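Putative metal resistance protein (Proteus mirabilis, PDB 6C29) probably acts as a protein-disulfide reductase whose N-terminal periplasmic tandem immunoglobulin-fold domain, the part described here, primes the disulfide isomerase ScsC. Local coordinates at residues A[149-161]-A[168-180]. Sequence-based numbering, arbitrary orientation. Where two conformers were deposited one is given.
Sequences PVTSGLISAVSSD and TLSLQREQGDWHQ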
loop_
_atom_site.group_PDB
_atom_site.type_symbol
_atom_site.label_atom_id
_atom_site.label_comp_id
_atom_site.label_asym_id
_atom_site.label_seq_id
_atom_site.Cartn_x
_atom_site.Cartn_y
_atom_site.Cartn_z
ATOM N N PRO A 149 5.856 -3.287 5.176
ATOM C CA PRO A 149 6.227 -4.700 5.232
ATOM C C PRO A 149 7.660 -4.969 4.769
ATOM O O PRO A 149 8.176 -4.268 3.906
ATOM C CB PRO A 149 5.211 -5.352 4.316
ATOM C CG PRO A 149 4.009 -4.442 4.326
ATOM C CD PRO A 149 4.679 -3.086 4.332
ATOM N N VAL A 150 8.311 -5.944 5.398
ATOM C CA VAL A 150 9.664 -6.355 5.022
ATOM C C VAL A 150 9.637 -7.679 4.301
ATOM O O VAL A 150 8.630 -8.347 4.286
ATOM C CB VAL A 150 10.587 -6.414 6.236
ATOM C CG1 VAL A 150 10.787 -4.974 6.748
ATOM C CG2 VAL A 150 10.068 -7.314 7.274
ATOM N N THR A 151 10.751 -8.030 3.663
ATOM C CA THR A 151 10.745 -9.171 2.749
ATOM C C THR A 151 11.373 -10.402 3.393
ATOM O O THR A 151 11.607 -11.401 2.734
ATOM C CB THR A 151 11.505 -8.844 1.450
ATOM O OG1 THR A 151 12.799 -8.352 1.794
ATOM C CG2 THR A 151 10.728 -7.809 0.635
ATOM N N SER A 152 11.630 -10.348 4.677
ATOM C CA SER A 152 12.066 -11.547 5.382
ATOM C C SER A 152 11.403 -11.616 6.737
ATOM O O SER A 152 10.811 -10.631 7.215
ATOM C CB SER A 152 13.585 -11.601 5.532
ATOM O OG SER A 152 14.031 -10.527 6.314
ATOM N N GLY A 153 11.475 -12.802 7.320
ATOM C CA GLY A 153 10.891 -13.093 8.604
ATOM C C GLY A 153 9.431 -13.526 8.501
ATOM O O GLY A 153 8.799 -13.526 7.427
ATOM N N LEU A 154 8.913 -13.865 9.666
ATOM C CA LEU A 154 7.532 -14.330 9.894
ATOM C C LEU A 154 7.214 -15.672 9.240
ATOM O O LEU A 154 6.694 -16.552 9.927
ATOM C CB LEU A 154 6.488 -13.290 9.452
ATOM C CG LEU A 154 5.060 -13.629 9.943
ATOM C CD1 LEU A 154 5.020 -13.765 11.457
ATOM C CD2 LEU A 154 4.062 -12.626 9.451
ATOM N N ILE A 155 7.431 -15.830 7.936
ATOM C CA ILE A 155 7.142 -17.105 7.298
ATOM C C ILE A 155 8.406 -17.792 6.821
ATOM O O ILE A 155 9.376 -17.138 6.422
ATOM C CB ILE A 155 6.179 -16.950 6.123
ATOM C CG1 ILE A 155 6.804 -16.135 5.007
ATOM C CG2 ILE A 155 4.824 -16.341 6.615
ATOM C CD1 ILE A 155 6.072 -16.257 3.768
ATOM N N SER A 156 8.381 -19.117 6.872
ATOM C CA SER A 156 9.511 -19.920 6.408
ATOM C C SER A 156 9.221 -20.751 5.152
ATOM O O SER A 156 10.150 -21.277 4.536
ATOM C CB SER A 156 9.977 -20.852 7.525
ATOM O OG SER A 156 8.918 -21.608 8.036
ATOM N N ALA A 157 7.955 -20.880 4.775
ATOM C CA ALA A 157 7.579 -21.586 3.553
ATOM C C ALA A 157 6.209 -21.137 3.078
ATOM O O ALA A 157 5.341 -20.796 3.884
ATOM C CB ALA A 157 7.592 -23.082 3.751
ATOM N N VAL A 158 6.053 -21.141 1.760
ATOM C CA VAL A 158 4.806 -20.824 1.092
ATOM C C VAL A 158 4.559 -21.815 -0.029
ATOM O O VAL A 158 5.479 -22.126 -0.816
ATOM C CB VAL A 158 4.836 -19.399 0.488
ATOM C CG1 VAL A 158 3.541 -19.096 -0.218
ATOM C CG2 VAL A 158 5.128 -18.406 1.545
ATOM N N SER A 159 3.339 -22.332 -0.097
ATOM C CA SER A 159 2.914 -23.085 -1.260
ATOM C C SER A 159 1.524 -22.629 -1.640
ATOM O O SER A 159 0.777 -22.025 -0.824
ATOM C CB SER A 159 2.937 -24.595 -1.011
ATOM O OG SER A 159 2.125 -24.929 0.085
ATOM N N SER A 160 1.173 -22.851 -2.887
ATOM C CA SER A 160 -0.137 -22.450 -3.351
ATOM C C SER A 160 -0.621 -23.328 -4.482
ATOM O O SER A 160 0.157 -24.009 -5.170
ATOM C CB SER A 160 -0.146 -20.978 -3.784
ATOM O OG SER A 160 0.721 -20.769 -4.884
ATOM N N ASP A 161 -1.928 -23.297 -4.660
ATOM C CA ASP A 161 -2.585 -24.079 -5.680
ATOM C C ASP A 161 -3.800 -23.316 -6.148
ATOM O O ASP A 161 -4.435 -22.576 -5.383
ATOM C CB ASP A 161 -2.979 -25.451 -5.139
ATOM C CG ASP A 161 -3.688 -26.293 -6.167
ATOM O OD1 ASP A 161 -3.018 -26.735 -7.133
ATOM O OD2 ASP A 161 -4.920 -26.490 -6.018
ATOM N N THR A 168 -5.655 -21.371 -3.124
ATOM C CA THR A 168 -5.349 -21.854 -1.783
ATOM C C THR A 168 -3.882 -21.651 -1.478
ATOM O O THR A 168 -3.031 -21.947 -2.313
ATOM C CB THR A 168 -5.688 -23.342 -1.606
ATOM O OG1 THR A 168 -7.090 -23.534 -1.819
ATOM C CG2 THR A 168 -5.319 -23.815 -0.201
ATOM N N LEU A 169 -3.581 -21.158 -0.275
ATOM C CA LEU A 169 -2.224 -20.965 0.211
ATOM C C LEU A 169 -1.981 -21.770 1.469
ATOM O O LEU A 169 -2.880 -21.942 2.294
ATOM C CB LEU A 169 -1.939 -19.501 0.558
ATOM C CG LEU A 169 -2.337 -18.392 -0.397
ATOM C CD1 LEU A 169 -1.942 -17.002 0.178
ATOM C CD2 LEU A 169 -1.733 -18.608 -1.734
ATOM N N SER A 170 -0.734 -22.198 1.625
ATOM C CA SER A 170 -0.281 -22.837 2.839
ATOM C C SER A 170 0.982 -22.125 3.269
ATOM O O SER A 170 1.936 -22.055 2.498
ATOM C CB SER A 170 -0.042 -24.327 2.607
ATOM O OG SER A 170 0.737 -24.885 3.643
ATOM N N LEU A 171 0.954 -21.550 4.469
ATOM C CA LEU A 171 2.024 -20.699 4.972
ATOM C C LEU A 171 2.525 -21.233 6.292
ATOM O O LEU A 171 1.753 -21.428 7.229
ATOM C CB LEU A 171 1.541 -19.254 5.146
ATOM C CG LEU A 171 0.871 -18.636 3.924
ATOM C CD1 LEU A 171 0.345 -17.254 4.233
ATOM C CD2 LEU A 171 1.845 -18.532 2.771
ATOM N N GLN A 172 3.829 -21.427 6.386
ATOM C CA GLN A 172 4.440 -21.917 7.607
ATOM C C GLN A 172 5.077 -20.778 8.380
ATOM O O GLN A 172 5.864 -20.012 7.822
ATOM C CB GLN A 172 5.497 -22.969 7.308
ATOM C CG GLN A 172 6.131 -23.504 8.577
ATOM C CD GLN A 172 7.223 -24.528 8.301
ATOM O OE1 GLN A 172 8.121 -24.298 7.484
ATOM N NE2 GLN A 172 7.172 -25.647 9.012
ATOM N N ARG A 173 4.734 -20.650 9.653
ATOM C CA ARG A 173 5.343 -19.636 10.488
ATOM C C ARG A 173 6.779 -20.031 10.796
ATOM O O ARG A 173 7.054 -21.184 11.056
ATOM C CB ARG A 173 4.553 -19.444 11.764
ATOM C CG ARG A 173 4.961 -18.167 12.496
ATOM C CD ARG A 173 4.045 -17.792 13.638
ATOM N NE ARG A 173 4.662 -16.743 14.457
ATOM C CZ ARG A 173 4.063 -15.632 14.862
ATOM N NH1 ARG A 173 2.815 -15.381 14.531
ATOM N NH2 ARG A 173 4.732 -14.756 15.600
ATOM N N GLU A 174 7.709 -19.078 10.726
ATOM C CA GLU A 174 9.140 -19.383 10.901
ATOM C C GLU A 174 9.433 -19.875 12.305
ATOM O O GLU A 174 10.118 -20.883 12.521
ATOM C CB GLU A 174 9.980 -18.138 10.605
ATOM C CG GLU A 174 11.494 -18.402 10.649
ATOM C CD GLU A 174 12.352 -17.154 10.482
ATOM O OE1 GLU A 174 11.859 -16.129 9.967
ATOM O OE2 GLU A 174 13.540 -17.214 10.867
ATOM N N GLN A 175 8.913 -19.124 13.258
ATOM C CA GLN A 175 9.059 -19.381 14.668
ATOM C C GLN A 175 7.721 -19.201 15.389
ATOM O O GLN A 175 7.008 -18.221 15.164
ATOM C CB GLN A 175 10.091 -18.442 15.273
ATOM C CG GLN A 175 10.480 -18.869 16.647
ATOM C CD GLN A 175 11.418 -17.903 17.316
ATOM O OE1 GLN A 175 12.137 -17.140 16.661
ATOM N NE2 GLN A 175 11.408 -17.921 18.644
ATOM N N GLY A 176 7.387 -20.151 16.243
ATOM C CA GLY A 176 6.168 -20.079 17.022
ATOM C C GLY A 176 4.912 -20.408 16.235
ATOM O O GLY A 176 4.956 -20.991 15.153
ATOM N N ASP A 177 3.789 -20.058 16.840
ATOM C CA ASP A 177 2.466 -20.326 16.302
ATOM C C ASP A 177 1.794 -19.077 15.789
ATOM O O ASP A 177 2.099 -17.978 16.249
ATOM C CB ASP A 177 1.550 -20.910 17.367
ATOM C CG ASP A 177 1.915 -22.337 17.759
ATOM O OD1 ASP A 177 2.781 -22.944 17.084
ATOM O OD2 ASP A 177 1.286 -22.847 18.723
ATOM N N TRP A 178 0.847 -19.251 14.869
ATOM C CA TRP A 178 0.019 -18.136 14.435
ATOM C C TRP A 178 -0.935 -17.713 15.542
ATOM O O TRP A 178 -1.489 -18.578 16.229
ATOM C CB TRP A 178 -0.746 -18.517 13.183
ATOM C CG TRP A 178 0.108 -18.770 12.000
ATOM C CD1 TRP A 178 0.449 -19.999 11.484
ATOM C CD2 TRP A 178 0.723 -17.804 11.156
ATOM N NE1 TRP A 178 1.215 -19.848 10.376
ATOM C CE2 TRP A 178 1.412 -18.508 10.152
ATOM C CE3 TRP A 178 0.763 -16.407 11.150
ATOM C CZ2 TRP A 178 2.130 -17.867 9.158
ATOM C CZ3 TRP A 178 1.473 -15.772 10.167
ATOM C CH2 TRP A 178 2.154 -16.487 9.187
ATOM N N HIS A 179 -1.146 -16.401 15.701
ATOM C CA HIS A 179 -2.017 -15.875 16.730
ATOM C C HIS A 179 -3.243 -15.165 16.176
ATOM O O HIS A 179 -4.369 -15.607 16.382
ATOM C CB HIS A 179 -1.196 -14.944 17.642
ATOM C CG HIS A 179 -0.069 -15.656 18.316
ATOM N ND1 HIS A 179 1.254 -15.295 18.153
ATOM C CD2 HIS A 179 -0.057 -16.760 19.099
ATOM C CE1 HIS A 179 2.023 -16.122 18.841
ATOM N NE2 HIS A 179 1.250 -17.018 19.434
ATOM N N GLN A 180 -3.033 -14.057 15.479
ATOM C CA GLN A 180 -4.111 -13.317 14.852
ATOM C C GLN A 180 -3.689 -12.831 13.488
ATOM O O GLN A 180 -3.551 -11.630 13.281
ATOM C CB GLN A 180 -4.532 -12.112 15.721
ATOM C CG GLN A 180 -5.130 -12.487 17.068
ATOM C CD GLN A 180 -5.655 -11.287 17.818
ATOM O OE1 GLN A 180 -5.349 -11.102 18.991
ATOM N NE2 GLN A 180 -6.472 -10.477 17.144
HETATM O O HOH W 1 7.960 -16.188 13.081
HETATM O O HOH W 2 10.304 -14.398 12.035
#
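V158 and L171 meet on the inward face of a β hairpin, their side chains alongside and pointing the same way. L171 CD2 reaches both methyls of V158 and sits tightly against CG1, at 3.5 Å. S160 and L169 continue this face, which packs on L227 and F229 of strand 226-233 in the second immunoglobulin-fold domain; the S160 hydroxyl is bonded to G245 N. At the other end I155 CG2 comes to the edge of the W178 indole, near its plane, 3.7 Å from CH2. R173 CB lies over one face of that ring, toward its rim.

L154 spans this tryptophan and the arginine. Its CD2 approaches W178, while CD1 lies over the centre of one face of the R173 guanidinium, 4.0 Å from CZ, a position reached with chi1 at -168°, CG trans to N. R173 NE bonds Q175 O in the guanidinium plane, and NH1 and NH2 form salt bridges to D233 and D234.

Strands 157-161 and 168-173 run antiparallel, and paired backbone bonds join S159 to S170 and D161 to T168. At the S156 corner the pairing shifts: Q172 N gives to A157 O, but Q172 O takes S156 N (2.8 Å), leaving buried A157 N without a partner. E174 N reaches L154 O from above the carbonyl plane. On the outer face S156 OG donates to Q172 OE1 (2.9 Å), also out of the amide plane, while Q172 NE2 bonds D203 weakly. A water accepts from L154 N and donates to E174 OE1, linking the segments beyond the corner.

The chemistry thus divides by face, mostly hydrocarbon inward, S160 excepted, with S159, S170 and Q172 outward; bonds from all three R173 guanidinium nitrogens probably fix its rotation, and D233 and D234 probably offset its charge.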